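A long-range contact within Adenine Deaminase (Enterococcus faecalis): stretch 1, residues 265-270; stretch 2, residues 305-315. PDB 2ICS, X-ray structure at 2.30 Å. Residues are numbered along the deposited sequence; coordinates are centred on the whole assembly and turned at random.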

ATOM      1  N   LYS A 265       2.599  15.762  -3.455  1.00 26.14           N
ATOM      2  CA  LYS A 265       2.506  14.773  -2.378  1.00 25.30           C
ATOM      3  C   LYS A 265       2.070  13.423  -2.939  1.00 24.90           C
ATOM      4  O   LYS A 265       1.337  13.362  -3.931  1.00 22.21           O
ATOM      5  CB  LYS A 265       1.481  15.212  -1.322  1.00 25.17           C
ATOM      6  CG  LYS A 265       1.811  16.514  -0.618  1.00 29.21           C
ATOM      7  CD  LYS A 265       0.736  16.890   0.404  1.00 30.85           C
ATOM      8  CE  LYS A 265       1.093  18.204   1.096  1.00 33.43           C
ATOM      9  NZ  LYS A 265       0.086  18.629   2.107  1.00 36.12           N
ATOM     10  N   ALA A 266       2.514  12.340  -2.303  1.00 23.21           N
ATOM     11  CA  ALA A 266       2.123  11.012  -2.750  1.00 23.06           C
ATOM     12  C   ALA A 266       0.645  10.816  -2.410  1.00 22.39           C
ATOM     13  O   ALA A 266       0.159  11.315  -1.394  1.00 22.97           O
ATOM     14  CB  ALA A 266       2.972   9.946  -2.060  1.00 22.38           C
ATOM     15  N   ALA A 267      -0.067  10.095  -3.264  1.00 21.50           N
ATOM     16  CA  ALA A 267      -1.483   9.837  -3.046  1.00 21.97           C
ATOM     17  C   ALA A 267      -1.667   8.762  -1.984  1.00 23.40           C
ATOM     18  O   ALA A 267      -2.626   8.792  -1.206  1.00 22.71           O
ATOM     19  CB  ALA A 267      -2.138   9.397  -4.352  1.00 21.57           C
ATOM     20  N   SER A 268      -0.748   7.801  -1.966  1.00 20.74           N
ATOM     21  CA  SER A 268      -0.812   6.714  -1.003  1.00 21.09           C
ATOM     22  C   SER A 268       0.576   6.319  -0.518  1.00 21.22           C
ATOM     23  O   SER A 268       1.567   6.397  -1.256  1.00 18.52           O
ATOM     24  CB  SER A 268      -1.523   5.495  -1.612  1.00 21.16           C
ATOM     25  OG  SER A 268      -0.951   5.120  -2.856  1.00 20.59           O
ATOM     26  N   ILE A 269       0.624   5.891   0.738  1.00 19.68           N
ATOM     27  CA  ILE A 269       1.855   5.479   1.382  1.00 20.03           C
ATOM     28  C   ILE A 269       1.866   3.964   1.550  1.00 20.31           C
ATOM     29  O   ILE A 269       0.937   3.385   2.110  1.00 21.72           O
ATOM     30  CB  ILE A 269       1.985   6.173   2.758  1.00 21.33           C
ATOM     31  CG1 ILE A 269       2.119   7.683   2.552  1.00 15.82           C
ATOM     32  CG2 ILE A 269       3.185   5.633   3.530  1.00 19.21           C
ATOM     33  CD1 ILE A 269       2.059   8.468   3.835  1.00 19.84           C
ATOM     34  N   SER A 270       2.915   3.329   1.036  1.00 20.86           N
ATOM     35  CA  SER A 270       3.067   1.878   1.120  1.00 19.77           C
ATOM     36  C   SER A 270       4.525   1.538   1.415  1.00 19.56           C
ATOM     37  O   SER A 270       5.415   2.374   1.251  1.00 19.28           O
ATOM     38  CB  SER A 270       2.614   1.204  -0.176  1.00 19.80           C
ATOM     39  OG  SER A 270       3.331   1.707  -1.288  1.00 21.47           O
ATOM     40  N   GLU A 305      -5.079   9.372   5.981  1.00 22.36           N
ATOM     41  CA  GLU A 305      -5.909   9.227   4.799  1.00 24.64           C
ATOM     42  C   GLU A 305      -5.158   8.465   3.713  1.00 23.65           C
ATOM     43  O   GLU A 305      -5.757   7.721   2.941  1.00 23.73           O
ATOM     44  CB  GLU A 305      -6.323  10.604   4.277  1.00 30.61           C
ATOM     45  CG  GLU A 305      -7.164  10.563   3.010  1.00 39.51           C
ATOM     46  CD  GLU A 305      -7.658  11.933   2.599  1.00 44.98           C
ATOM     47  OE1 GLU A 305      -8.401  12.556   3.389  1.00 48.93           O
ATOM     48  OE2 GLU A 305      -7.304  12.390   1.489  1.00 49.77           O
ATOM     49  N   LYS A 306      -3.842   8.641   3.669  1.00 23.79           N
ATOM     50  CA  LYS A 306      -3.017   7.987   2.662  1.00 23.04           C
ATOM     51  C   LYS A 306      -2.712   6.504   2.911  1.00 22.26           C
ATOM     52  O   LYS A 306      -2.110   5.845   2.064  1.00 18.53           O
ATOM     53  CB  LYS A 306      -1.724   8.789   2.465  1.00 24.84           C
ATOM     54  CG  LYS A 306      -1.995  10.163   1.863  1.00 22.85           C
ATOM     55  CD  LYS A 306      -0.766  11.046   1.826  1.00 22.76           C
ATOM     56  CE  LYS A 306      -1.148  12.484   1.458  1.00 21.96           C
ATOM     57  NZ  LYS A 306      -1.872  12.576   0.148  1.00 20.79           N
ATOM     58  N   VAL A 307      -3.120   5.985   4.069  1.00 21.18           N
ATOM     59  CA  VAL A 307      -2.926   4.566   4.373  1.00 20.35           C
ATOM     60  C   VAL A 307      -4.288   3.928   4.643  1.00 21.63           C
ATOM     61  O   VAL A 307      -4.367   2.830   5.187  1.00 17.80           O
ATOM     62  CB  VAL A 307      -2.004   4.327   5.605  1.00 20.92           C
ATOM     63  CG1 VAL A 307      -0.596   4.828   5.313  1.00 19.39           C
ATOM     64  CG2 VAL A 307      -2.577   5.009   6.845  1.00 22.06           C
ATOM     65  N   THR A 308      -5.360   4.629   4.264  1.00 20.87           N
ATOM     66  CA  THR A 308      -6.716   4.112   4.455  1.00 22.76           C
ATOM     67  C   THR A 308      -7.629   4.387   3.265  1.00 22.67           C
ATOM     68  O   THR A 308      -7.817   3.528   2.404  1.00 23.00           O
ATOM     69  CB  THR A 308      -7.393   4.694   5.721  1.00 23.44           C
ATOM     70  OG1 THR A 308      -7.348   6.127   5.683  1.00 25.10           O
ATOM     71  CG2 THR A 308      -6.702   4.192   6.970  1.00 23.40           C
ATOM     72  N   LYS A 309      -8.185   5.590   3.210  1.00 24.87           N
ATOM     73  CA  LYS A 309      -9.098   5.959   2.129  1.00 25.34           C
ATOM     74  C   LYS A 309      -8.466   5.906   0.738  1.00 24.59           C
ATOM     75  O   LYS A 309      -9.071   5.397  -0.203  1.00 25.05           O
ATOM     76  CB  LYS A 309      -9.666   7.362   2.381  1.00 26.83           C
ATOM     77  CG  LYS A 309     -10.730   7.782   1.379  1.00 28.80           C
ATOM     78  CD  LYS A 309     -11.200   9.207   1.636  1.00 35.37           C
ATOM     79  CE  LYS A 309     -12.331   9.587   0.693  1.00 37.28           C
ATOM     80  NZ  LYS A 309     -12.777  10.990   0.904  1.00 40.55           N
ATOM     81  N   ALA A 310      -7.253   6.429   0.604  1.00 24.21           N
ATOM     82  CA  ALA A 310      -6.583   6.429  -0.693  1.00 24.90           C
ATOM     83  C   ALA A 310      -6.346   5.008  -1.228  1.00 25.84           C
ATOM     84  O   ALA A 310      -6.832   4.661  -2.300  1.00 27.68           O
ATOM     85  CB  ALA A 310      -5.267   7.193  -0.601  1.00 22.16           C
ATOM     86  N   PRO A 311      -5.594   4.171  -0.495  1.00 25.00           N
ATOM     87  CA  PRO A 311      -5.373   2.813  -1.004  1.00 24.57           C
ATOM     88  C   PRO A 311      -6.692   2.086  -1.270  1.00 26.93           C
ATOM     89  O   PRO A 311      -6.815   1.355  -2.251  1.00 27.85           O
ATOM     90  CB  PRO A 311      -4.538   2.152   0.097  1.00 23.50           C
ATOM     91  CG  PRO A 311      -4.866   2.951   1.333  1.00 22.87           C
ATOM     92  CD  PRO A 311      -4.936   4.361   0.809  1.00 25.06           C
ATOM     93  N   ALA A 312      -7.676   2.299  -0.401  1.00 27.67           N
ATOM     94  CA  ALA A 312      -8.991   1.677  -0.561  1.00 29.62           C
ATOM     95  C   ALA A 312      -9.580   2.085  -1.911  1.00 29.99           C
ATOM     96  O   ALA A 312     -10.164   1.263  -2.621  1.00 29.30           O
ATOM     97  CB  ALA A 312      -9.923   2.105   0.579  1.00 26.43           C
ATOM     98  N   GLU A 313      -9.409   3.355  -2.267  1.00 31.03           N
ATOM     99  CA  GLU A 313      -9.900   3.864  -3.545  1.00 32.99           C
ATOM    100  C   GLU A 313      -9.041   3.416  -4.731  1.00 32.06           C
ATOM    101  O   GLU A 313      -9.566   3.115  -5.800  1.00 32.38           O
ATOM    102  CB  GLU A 313      -9.958   5.390  -3.525  1.00 34.54           C
ATOM    103  CG  GLU A 313     -11.204   5.958  -2.876  1.00 41.07           C
ATOM    104  CD  GLU A 313     -11.161   7.472  -2.782  1.00 43.44           C
ATOM    105  OE1 GLU A 313     -10.520   8.103  -3.649  1.00 46.81           O
ATOM    106  OE2 GLU A 313     -11.779   8.034  -1.853  1.00 45.67           O
ATOM    107  N   ASN A 314      -7.724   3.377  -4.550  1.00 31.47           N
ATOM    108  CA  ASN A 314      -6.836   2.965  -5.635  1.00 31.29           C
ATOM    109  C   ASN A 314      -7.218   1.598  -6.192  1.00 29.59           C
ATOM    110  O   ASN A 314      -7.154   1.377  -7.400  1.00 29.18           O
ATOM    111  CB  ASN A 314      -5.377   2.885  -5.169  1.00 30.84           C
ATOM    112  CG  ASN A 314      -4.800   4.232  -4.788  1.00 32.88           C
ATOM    113  OD1 ASN A 314      -5.354   5.283  -5.124  1.00 29.43           O
ATOM    114  ND2 ASN A 314      -3.658   4.205  -4.093  1.00 31.32           N
ATOM    115  N   PHE A 315      -7.613   0.688  -5.304  1.00 27.27           N
ATOM    116  CA  PHE A 315      -7.955  -0.665  -5.711  1.00 27.22           C
ATOM    117  C   PHE A 315      -9.397  -1.098  -5.502  1.00 25.59           C
ATOM    118  O   PHE A 315      -9.700  -2.285  -5.409  1.00 24.67           O
ATOM    119  CB  PHE A 315      -6.987  -1.633  -5.035  1.00 25.38           C
ATOM    120  CG  PHE A 315      -5.570  -1.436  -5.477  1.00 26.31           C
ATOM    121  CD1 PHE A 315      -5.148  -1.909  -6.713  1.00 23.57           C
ATOM    122  CD2 PHE A 315      -4.686  -0.692  -4.704  1.00 24.11           C
ATOM    123  CE1 PHE A 315      -3.865  -1.640  -7.178  1.00 26.43           C
ATOM    124  CE2 PHE A 315      -3.400  -0.416  -5.161  1.00 27.14           C
ATOM    125  CZ  PHE A 315      -2.990  -0.892  -6.402  1.00 26.94           C
TER
HETATM  126  O   HOH W   1      -4.416  10.812  -1.134  1.00 29.92           O

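Segments distant in sequence are often joined where one chain turns a corner, since a turn can present a carbonyl to a neighbouring segment. Adenine deaminase from Enterococcus faecalis offers a compact example. An irregular strip, residues 265-270, lies against a type I beta turn running from E305 to T308 and the helix, 309-314, that follows it. The touching residues are at least 37 positions apart, and the contact buries 382 Å² summed over both sides. The backbones come closest, CA to CA, at S268 and K306, whose CA atoms are 4.5 Å apart.

The backbone supplies one well-aligned bond. The amide of I269 donates to the carbonyl of K306, with 3.0 Å between I269 N and K306 O and an angle of 171° at the hydrogen, so the N-H points almost straight at its acceptor. The same oxygen also receives a CA-H...O contact, S268 CA lying 3.4 Å from K306 O. A single carbonyl in the turn therefore meets two successive residues of the irregular strip. The bond forms without a strand on the strip's side: residues 265-270 include no regular helix or strand, though S268 and I269 have extended phi/psi.

Polar side chains add two more bonds. K306 has the largest covered area of any residue here, 106 Å². Its chain runs m, t, t along the first three torsions, then bends at chi4 (m), and its ammonium group reaches back to the carbonyl of A266, with K306 NZ 2.8 Å from A266 O. Here a charged donor meets a neutral backbone acceptor that has no regular secondary structure around it. Further along, S268, a p rotamer, places OG within reach of N314, where N314 ND2 donates to S268 OG at 3.1 Å. At 122° this bond is weak, and both atoms also have hydrogen-bond partners elsewhere in the structure.

Water adds a smaller link. Water 1 donates to the carbonyl of A267 at 2.7 Å, measured from its oxygen to A267 O, and accepts a weak bond from the lysine at 3.4 Å from K306 NZ. The ammonium group thus serves two neighbouring carbonyls, one directly and one through solvent.

Carbon contacts complete the packing. I269 directs its CA-to-CB bond toward the turn, and its CB lies 3.9 Å from V307 CG1, while I269 CG1 approaches K306 CB at 4.0 Å. The lysine thus contributes hydrocarbon near its backbone and charge at its tip. On the helix, A310 points its methyl toward the strip, and A310 CB lies 4.2 Å from S268 CB. The ring of P311 comes near the same serine, with P311 CD 4.3 Å from S268 CB. A separate close contact sets the A310 methyl against a carbonyl: A310 CB lies only 3.1 Å from A267 O, a tight approach without a hydrogen bond.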